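Local coordinates for protein histidine acid phosphatase (Bifidobacterium longum subsp. infantis, PDB 6RXD) that probably removes phosphate from myo-inositol hexakisphosphate (phytate) and other inositol polyphosphates, and may also act on 2,3-bisphosphoglycerate, at residues A[451-456]-A[462-467]; A[481-486]-A[499-504]. One frame throughout, in Å; residues are numbered along the deposited sequence.

Interaction 1: residues A[451-456]-A[462-467]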
ATOM      1  N   TYR A 451      26.002  -0.022   6.956  1.00 12.88           N
ATOM      2  CA  TYR A 451      27.283   0.623   7.204  1.00 13.19           C
ATOM      3  C   TYR A 451      28.353  -0.447   7.382  1.00 17.17           C
ATOM      4  O   TYR A 451      28.043  -1.616   7.630  1.00 15.37           O
ATOM      5  CB  TYR A 451      27.216   1.470   8.475  1.00 13.74           C
ATOM      6  CG  TYR A 451      26.549   2.833   8.368  1.00 15.93           C
ATOM      7  CD1 TYR A 451      27.152   3.952   8.922  1.00 16.42           C
ATOM      8  CD2 TYR A 451      25.321   3.002   7.737  1.00 12.25           C
ATOM      9  CE1 TYR A 451      26.551   5.197   8.866  1.00 21.26           C
ATOM     10  CE2 TYR A 451      24.714   4.258   7.672  1.00 17.14           C
ATOM     11  CZ  TYR A 451      25.334   5.341   8.240  1.00 21.41           C
ATOM     12  OH  TYR A 451      24.742   6.585   8.186  1.00 22.13           O
ATOM     13  N   ALA A 452      29.619  -0.056   7.258  1.00 15.07           N
ATOM     14  CA  ALA A 452      30.707  -1.014   7.431  1.00 14.53           C
ATOM     15  C   ALA A 452      31.888  -0.345   8.091  1.00 15.63           C
ATOM     16  O   ALA A 452      32.082   0.866   7.953  1.00 17.32           O
ATOM     17  CB  ALA A 452      31.124  -1.614   6.084  1.00 17.35           C
ATOM     18  N   ARG A 453      32.664  -1.137   8.822  1.00 14.49           N
ATOM     19  CA  ARG A 453      33.931  -0.670   9.363  1.00 16.15           C
ATOM     20  C   ARG A 453      35.032  -1.163   8.432  1.00 17.45           C
ATOM     21  O   ARG A 453      35.079  -2.354   8.089  1.00 20.57           O
ATOM     22  CB  ARG A 453      34.132  -1.215  10.779  1.00 17.25           C
ATOM     23  CG  ARG A 453      35.479  -0.875  11.380  1.00 20.78           C
ATOM     24  CD  ARG A 453      35.602  -1.401  12.794  1.00 19.73           C
ATOM     25  NE  ARG A 453      36.883  -1.030  13.397  1.00 21.81           N
ATOM     26  CZ  ARG A 453      37.251  -1.371  14.627  1.00 25.62           C
ATOM     27  NH1 ARG A 453      36.443  -2.102  15.385  1.00 23.97           N
ATOM     28  NH2 ARG A 453      38.436  -0.991  15.095  1.00 25.40           N
ATOM     29  N   LYS A 454      35.910  -0.249   8.014  1.00 20.62           N
ATOM     30  CA  LYS A 454      36.946  -0.559   7.032  1.00 25.63           C
ATOM     31  C   LYS A 454      38.109  -1.383   7.581  1.00 24.35           C
ATOM     32  O   LYS A 454      38.431  -1.323   8.769  1.00 25.47           O
ATOM     33  CB  LYS A 454      37.498   0.734   6.425  1.00 32.20           C
ATOM     34  CG  LYS A 454      36.799   1.175   5.154  1.00 45.94           C
ATOM     35  CD  LYS A 454      37.358   2.503   4.650  1.00 55.85           C
ATOM     36  CE  LYS A 454      36.916   2.780   3.219  1.00 57.99           C
ATOM     37  NZ  LYS A 454      37.479   1.771   2.285  1.00 59.56           N
ATOM     38  N   GLY A 455      38.738  -2.152   6.696  1.00 31.40           N
ATOM     39  CA  GLY A 455      39.942  -2.881   7.043  1.00 32.34           C
ATOM     40  C   GLY A 455      39.717  -4.312   7.485  1.00 30.29           C
ATOM     41  O   GLY A 455      38.594  -4.825   7.479  1.00 32.15           O
ATOM     42  N   GLU A 456      40.804  -4.967   7.861  1.00 29.32           N
ATOM     43  CA  GLU A 456      40.734  -6.330   8.362  0.50 30.21           C
ATOM     44  C   GLU A 456      40.803  -6.319   9.877  1.00 29.62           C
ATOM     45  O   GLU A 456      41.636  -5.620  10.461  1.00 30.29           O
ATOM     46  CB  GLU A 456      41.881  -7.165   7.796  0.50 33.27           C
ATOM     47  CG  GLU A 456      41.832  -7.345   6.289  0.50 37.14           C
ATOM     48  CD  GLU A 456      43.067  -8.038   5.746  0.50 41.14           C
ATOM     49  OE1 GLU A 456      44.105  -8.052   6.444  0.50 40.24           O
ATOM     50  OE2 GLU A 456      42.994  -8.572   4.618  0.50 42.84           O
ATOM     51  N   GLN A 462      40.074 -10.979   8.716  1.00 28.58           N
ATOM     52  CA  GLN A 462      38.996 -10.824   7.740  1.00 24.15           C
ATOM     53  C   GLN A 462      38.290  -9.489   7.925  1.00 22.60           C
ATOM     54  O   GLN A 462      38.431  -8.849   8.965  1.00 25.02           O
ATOM     55  CB  GLN A 462      37.977 -11.960   7.867  1.00 29.29           C
ATOM     56  CG  GLN A 462      38.528 -13.360   7.584  1.00 38.07           C
ATOM     57  CD  GLN A 462      38.725 -13.641   6.103  1.00 48.75           C
ATOM     58  OE1 GLN A 462      38.821 -12.726   5.285  1.00 50.70           O
ATOM     59  NE2 GLN A 462      38.778 -14.921   5.751  1.00 56.62           N
ATOM     60  N   ARG A 463      37.531  -9.070   6.921  1.00 18.17           N
ATOM     61  CA  ARG A 463      36.786  -7.820   7.015  1.00 15.38           C
ATOM     62  C   ARG A 463      35.720  -7.881   8.110  1.00 21.18           C
ATOM     63  O   ARG A 463      35.211  -8.962   8.438  1.00 21.02           O
ATOM     64  CB  ARG A 463      36.159  -7.486   5.662  1.00 16.14           C
ATOM     65  CG  ARG A 463      37.192  -7.148   4.605  0.95 18.31           C
ATOM     66  CD  ARG A 463      36.596  -7.257   3.217  1.00 17.82           C
ATOM     67  NE  ARG A 463      35.472  -6.346   3.041  0.81 19.95           N
ATOM     68  CZ  ARG A 463      34.676  -6.352   1.980  0.82 21.20           C
ATOM     69  NH1 ARG A 463      34.898  -7.217   1.000  1.00 25.65           N
ATOM     70  NH2 ARG A 463      33.670  -5.492   1.896  1.00 20.12           N
ATOM     71  N   TYR A 464      35.417  -6.726   8.694  1.00 16.92           N
ATOM     72  CA  TYR A 464      34.379  -6.628   9.719  1.00 17.81           C
ATOM     73  C   TYR A 464      33.005  -6.835   9.084  1.00 19.27           C
ATOM     74  O   TYR A 464      32.750  -6.373   7.976  1.00 19.76           O
ATOM     75  CB  TYR A 464      34.410  -5.248  10.380  1.00 14.85           C
ATOM     76  CG  TYR A 464      35.621  -4.978  11.252  1.00 17.26           C
ATOM     77  CD1 TYR A 464      35.627  -5.345  12.591  1.00 23.36           C
ATOM     78  CD2 TYR A 464      36.742  -4.319  10.741  1.00 19.03           C
ATOM     79  CE1 TYR A 464      36.723  -5.085  13.399  1.00 25.36           C
ATOM     80  CE2 TYR A 464      37.843  -4.053  11.543  1.00 20.70           C
ATOM     81  CZ  TYR A 464      37.823  -4.439  12.866  1.00 25.87           C
ATOM     82  OH  TYR A 464      38.919  -4.176  13.657  1.00 26.31           O
ATOM     83  N   THR A 465      32.112  -7.514   9.796  1.00 13.63           N
ATOM     84  CA  THR A 465      30.767  -7.754   9.291  1.00 12.75           C
ATOM     85  C   THR A 465      30.007  -6.436   9.165  1.00 13.86           C
ATOM     86  O   THR A 465      30.006  -5.635  10.097  1.00 15.58           O
ATOM     87  CB  THR A 465      30.020  -8.667  10.269  1.00 16.08           C
ATOM     88  OG1 THR A 465      30.747  -9.900  10.400  1.00 16.60           O
ATOM     89  CG2 THR A 465      28.601  -8.946   9.795  1.00 17.20           C
ATOM     90  N   PRO A 466      29.340  -6.212   8.019  1.00 13.88           N
ATOM     91  CA  PRO A 466      28.524  -5.001   7.831  1.00 11.46           C
ATOM     92  C   PRO A 466      27.336  -4.990   8.787  1.00 12.81           C
ATOM     93  O   PRO A 466      26.937  -6.042   9.283  1.00 14.03           O
ATOM     94  CB  PRO A 466      28.000  -5.140   6.393  1.00 15.59           C
ATOM     95  CG  PRO A 466      28.931  -6.134   5.728  1.00 18.53           C
ATOM     96  CD  PRO A 466      29.352  -7.070   6.816  1.00 16.19           C
ATOM     97  N   ILE A 467      26.781  -3.811   9.043  1.00 10.84           N
ATOM     98  CA  ILE A 467      25.667  -3.696   9.976  1.00  9.98           C
ATOM     99  C   ILE A 467      24.502  -2.962   9.326  1.00 11.58           C
ATOM    100  O   ILE A 467      24.684  -2.185   8.387  1.00 13.74           O
ATOM    101  CB  ILE A 467      26.090  -2.994  11.279  1.00 10.63           C
ATOM    102  CG1 ILE A 467      26.625  -1.590  10.991  1.00 14.20           C
ATOM    103  CG2 ILE A 467      27.138  -3.840  12.025  1.00 13.59           C
ATOM    104  CD1 ILE A 467      26.851  -0.768  12.257  1.00 12.91           C
TER
HETATM  105  O   HOH W   1      31.709  -3.829   8.768  1.00 19.62           O
HETATM  106  O   HOH W   2      36.250  -4.370   6.941  1.00 21.63           O

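Interaction 2: residues A[481-486]-A[499-504]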
ATOM      1  N   SER A 481      11.911  -9.590  17.160  1.00 16.41           N
ATOM      2  CA  SER A 481      12.464  -9.815  18.499  1.00 17.49           C
ATOM      3  C   SER A 481      13.478 -10.952  18.601  1.00 16.29           C
ATOM      4  O   SER A 481      14.307 -10.963  19.511  1.00 17.32           O
ATOM      5  CB  SER A 481      11.328 -10.048  19.497  1.00 23.85           C
ATOM      6  OG  SER A 481      10.686 -11.274  19.216  1.00 28.37           O
ATOM      7  N   GLU A 482      13.433 -11.907  17.678  1.00 15.34           N
ATOM      8  CA  GLU A 482      14.419 -12.982  17.712  1.00 17.94           C
ATOM      9  C   GLU A 482      15.823 -12.474  17.376  1.00 18.46           C
ATOM     10  O   GLU A 482      16.830 -13.075  17.780  1.00 18.26           O
ATOM     11  CB  GLU A 482      14.010 -14.104  16.753  1.00 15.92           C
ATOM     12  CG  GLU A 482      12.682 -14.765  17.083  1.00 17.64           C
ATOM     13  CD  GLU A 482      11.524 -14.196  16.275  1.00 22.07           C
ATOM     14  OE1 GLU A 482      11.567 -13.000  15.897  1.00 20.39           O
ATOM     15  OE2 GLU A 482      10.571 -14.953  15.999  1.00 23.01           O
ATOM     16  N   CYS A 483      15.895 -11.374  16.629  1.00 13.01           N
ATOM     17  CA  CYS A 483      17.183 -10.835  16.186  1.00 15.43           C
ATOM     18  C   CYS A 483      17.935 -10.134  17.305  1.00 16.35           C
ATOM     19  O   CYS A 483      17.344  -9.372  18.066  1.00 16.00           O
ATOM     20  CB  CYS A 483      16.989  -9.840  15.039  1.00 13.90           C
ATOM     21  SG  CYS A 483      16.236 -10.543  13.557  1.00 17.06           S
ATOM     22  N   THR A 484      19.245 -10.372  17.380  1.00 13.91           N
ATOM     23  CA  THR A 484      20.098  -9.733  18.384  1.00 13.28           C
ATOM     24  C   THR A 484      20.895  -8.609  17.739  1.00 11.60           C
ATOM     25  O   THR A 484      21.614  -8.854  16.779  1.00 12.31           O
ATOM     26  CB  THR A 484      21.116 -10.738  18.947  1.00 15.07           C
ATOM     27  OG1 THR A 484      20.420 -11.826  19.559  1.00 17.62           O
ATOM     28  CG2 THR A 484      22.030 -10.078  19.978  1.00 15.70           C
ATOM     29  N   PRO A 485      20.769  -7.370  18.259  1.00 14.39           N
ATOM     30  CA  PRO A 485      21.529  -6.267  17.652  1.00 14.13           C
ATOM     31  C   PRO A 485      23.003  -6.278  18.031  1.00 16.16           C
ATOM     32  O   PRO A 485      23.446  -7.144  18.790  1.00 14.94           O
ATOM     33  CB  PRO A 485      20.834  -5.000  18.192  1.00 17.00           C
ATOM     34  CG  PRO A 485      20.066  -5.448  19.386  1.00 21.18           C
ATOM     35  CD  PRO A 485      19.716  -6.900  19.173  1.00 17.55           C
ATOM     36  N   VAL A 486      23.764  -5.320  17.511  1.00 13.42           N
ATOM     37  CA  VAL A 486      25.217  -5.360  17.667  1.00 12.92           C
ATOM     38  C   VAL A 486      25.676  -5.053  19.087  1.00 14.17           C
ATOM     39  O   VAL A 486      26.809  -5.356  19.464  1.00 14.74           O
ATOM     40  CB  VAL A 486      25.905  -4.376  16.715  1.00 12.68           C
ATOM     41  CG1 VAL A 486      25.593  -4.743  15.273  1.00 14.46           C
ATOM     42  CG2 VAL A 486      25.475  -2.932  17.035  1.00 12.75           C
ATOM     43  N   LYS A 499      20.823 -12.628   8.286  1.00 13.44           N
ATOM     44  CA  LYS A 499      20.685 -13.774   7.389  1.00 16.51           C
ATOM     45  C   LYS A 499      20.194 -15.005   8.136  1.00 19.33           C
ATOM     46  O   LYS A 499      19.466 -15.840   7.590  1.00 24.99           O
ATOM     47  CB  LYS A 499      22.007 -14.065   6.676  1.00 18.39           C
ATOM     48  CG  LYS A 499      22.335 -13.064   5.574  1.00 17.65           C
ATOM     49  CD  LYS A 499      23.702 -13.367   4.958  1.00 20.96           C
ATOM     50  CE  LYS A 499      24.050 -12.358   3.871  1.00 20.98           C
ATOM     51  NZ  LYS A 499      25.480 -12.488   3.449  1.00 21.96           N
ATOM     52  N   SER A 500      20.589 -15.114   9.397  1.00 17.92           N
ATOM     53  CA  SER A 500      20.107 -16.201  10.233  1.00 14.63           C
ATOM     54  C   SER A 500      18.723 -15.920  10.794  1.00 18.24           C
ATOM     55  O   SER A 500      17.822 -16.756  10.704  1.00 18.03           O
ATOM     56  CB  SER A 500      21.105 -16.446  11.375  1.00 18.46           C
ATOM     57  OG  SER A 500      20.609 -17.342  12.348  1.00 25.49           O
ATOM     58  N   CYS A 501      18.533 -14.735  11.361  1.00 15.13           N
ATOM     59  CA  CYS A 501      17.341 -14.455  12.159  0.52 15.51           C
ATOM     60  C   CYS A 501      16.114 -14.080  11.334  1.00 14.70           C
ATOM     61  O   CYS A 501      14.983 -14.158  11.822  1.00 16.23           O
ATOM     62  CB  CYS A 501      17.622 -13.392  13.240  0.52 17.87           C
ATOM     63  SG  CYS A 501      17.737 -11.650  12.705  0.52 11.16           S
ATOM     64  N   LEU A 502      16.331 -13.662  10.090  1.00 14.78           N
ATOM     65  CA  LEU A 502      15.203 -13.351   9.208  1.00 15.07           C
ATOM     66  C   LEU A 502      14.768 -14.551   8.388  1.00 16.41           C
ATOM     67  O   LEU A 502      13.740 -14.498   7.709  1.00 16.97           O
ATOM     68  CB  LEU A 502      15.514 -12.176   8.281  1.00 13.75           C
ATOM     69  CG  LEU A 502      15.823 -10.880   9.027  1.00 15.81           C
ATOM     70  CD1 LEU A 502      15.944  -9.736   8.035  1.00 14.87           C
ATOM     71  CD2 LEU A 502      14.737 -10.590  10.060  1.00 15.69           C
ATOM     72  N   ALA A 503      15.544 -15.629   8.446  1.00 18.61           N
ATOM     73  CA  ALA A 503      15.144 -16.883   7.806  1.00 16.37           C
ATOM     74  C   ALA A 503      14.035 -17.547   8.630  1.00 17.88           C
ATOM     75  O   ALA A 503      13.806 -17.170   9.782  1.00 17.04           O
ATOM     76  CB  ALA A 503      16.342 -17.812   7.654  1.00 19.23           C
ATOM     77  N   ALA A 504      13.362 -18.544   8.058  1.00 21.36           N
ATOM     78  CA  ALA A 504      12.179 -19.143   8.698  1.00 22.79           C
ATOM     79  C   ALA A 504      12.405 -19.734  10.099  1.00 22.63           C
ATOM     80  O   ALA A 504      11.494 -19.725  10.933  1.00 20.11           O
ATOM     81  CB  ALA A 504      11.517 -20.178   7.762  1.00 25.49           C
TER

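Interaction 1: residues A[451-456]-A[462-467]
A beta hairpin at the edge of the protein brings Y451 against I467, where strand 445-453 pairs antiparallel with strand 467-472 of the large mixed sheet. The two residues form a hydrogen-bonded pair: Y451 N donates to I467 O and I467 N to Y451 O, each bond 2.9 Å long and close to straight. Their side chains share one face of the sheet, with Y451 CB 4.0 Å from I467 CG1, although the tyrosine ring then leads away from its partner. Beyond this pair direct pairing lapses. P466 brings no N-H, and the strands part enough for a water to enter; it accepts from R453 N at 2.9 Å and donates weakly to the carbonyls of Y464 and T465. Further out, R453 and Y464 make the main side-chain contact. With CG of R453 anti to its backbone N (chi1 175°) and the rest of the chain extended, the arginine runs along one face of the tyrosine ring. Its CD stands 3.6 Å from the Y464 ring centroid, almost on the ring normal, a CH-pi contact. The guanidinium lies flat beyond it, 4.2 Å from ring centre to group centre with the planes 7° apart, and Y464 OH comes over its middle, 3.4 Å from R453 CZ. Near the turn the backbones also approach through CA-H...O contacts, such as R463 CA to G455 O at 3.5 Å. R463 turns its guanidinium to the carbonyl of V386. Strand 34-44 flanks the hairpin: A452 is hydrogen-bonded to the backbone of G35, while R453 and I467 both touch Y34. The Y451 ring meets W492 edge-to-face, and P466 is hydrogen-bonded through its backbone to L495, where helix 495-501 begins.

Interaction 2: residues A[481-486]-A[499-504]
No ring or other flat group is stacked between C483 and C501, so there are no faces or edges to share out: the contact is a disulfide, with the two SG atoms 2.1 Å apart. The bridge twists through 95° about the S-S bond, a right-handed turn close to the relaxed value. The cysteines reach it differently. C483 keeps SG beside its backbone N and anti to the carbonyl carbon, whereas C501 holds SG in the tighter position between its backbone N and carbonyl carbon (chi1 76°). C501 has two conformers; the torsions and distances here belong to one, and the other may differ. The L502 side chain starts away from the loop, but its end returns and CD2 lies 3.8 Å from C483 SG, an apolar methyl against the sulfur. C483, C501 and L502 are all buried, and C483 also touches Y493. In the fold, the disulfide ties the loop between strands 475-477 and 493-494 to helix 495-501, closing a covalent ring that runs from C483 through the rest of the loop, strand 493-494 and the helix. T484 N is also hydrogen-bonded to E497 OE2 on the helix. Near the end of the helix the carbonyl of C501 is hydrogen-bonded to H506 ND1; H506, whose side chain lies about 6 Å from that of C501, is a zinc ligand seen crystallographically in this protein, though no zinc is bound to it in this chain.

Interaction 1 closes along the chain before interaction 2 opens, and their centres lie about 19 Å apart on the same side of the molecule. Strand 467-472 connects them: it starts at the base of the hairpin and pairs in the mixed sheet with both 475-477 and 493-494, the strands either side of the 481-486 loop. Direct packing joins the two contacts as well, I467 CG2 meeting V486 CG1 at 3.7 Å. W492, next to strand 493-494, is a further connection through its backbone hydrogen bond with V486. Interaction 1 thus lies at the outer end of two sheet strands, and interaction 2 closes the loop and helix that follow them.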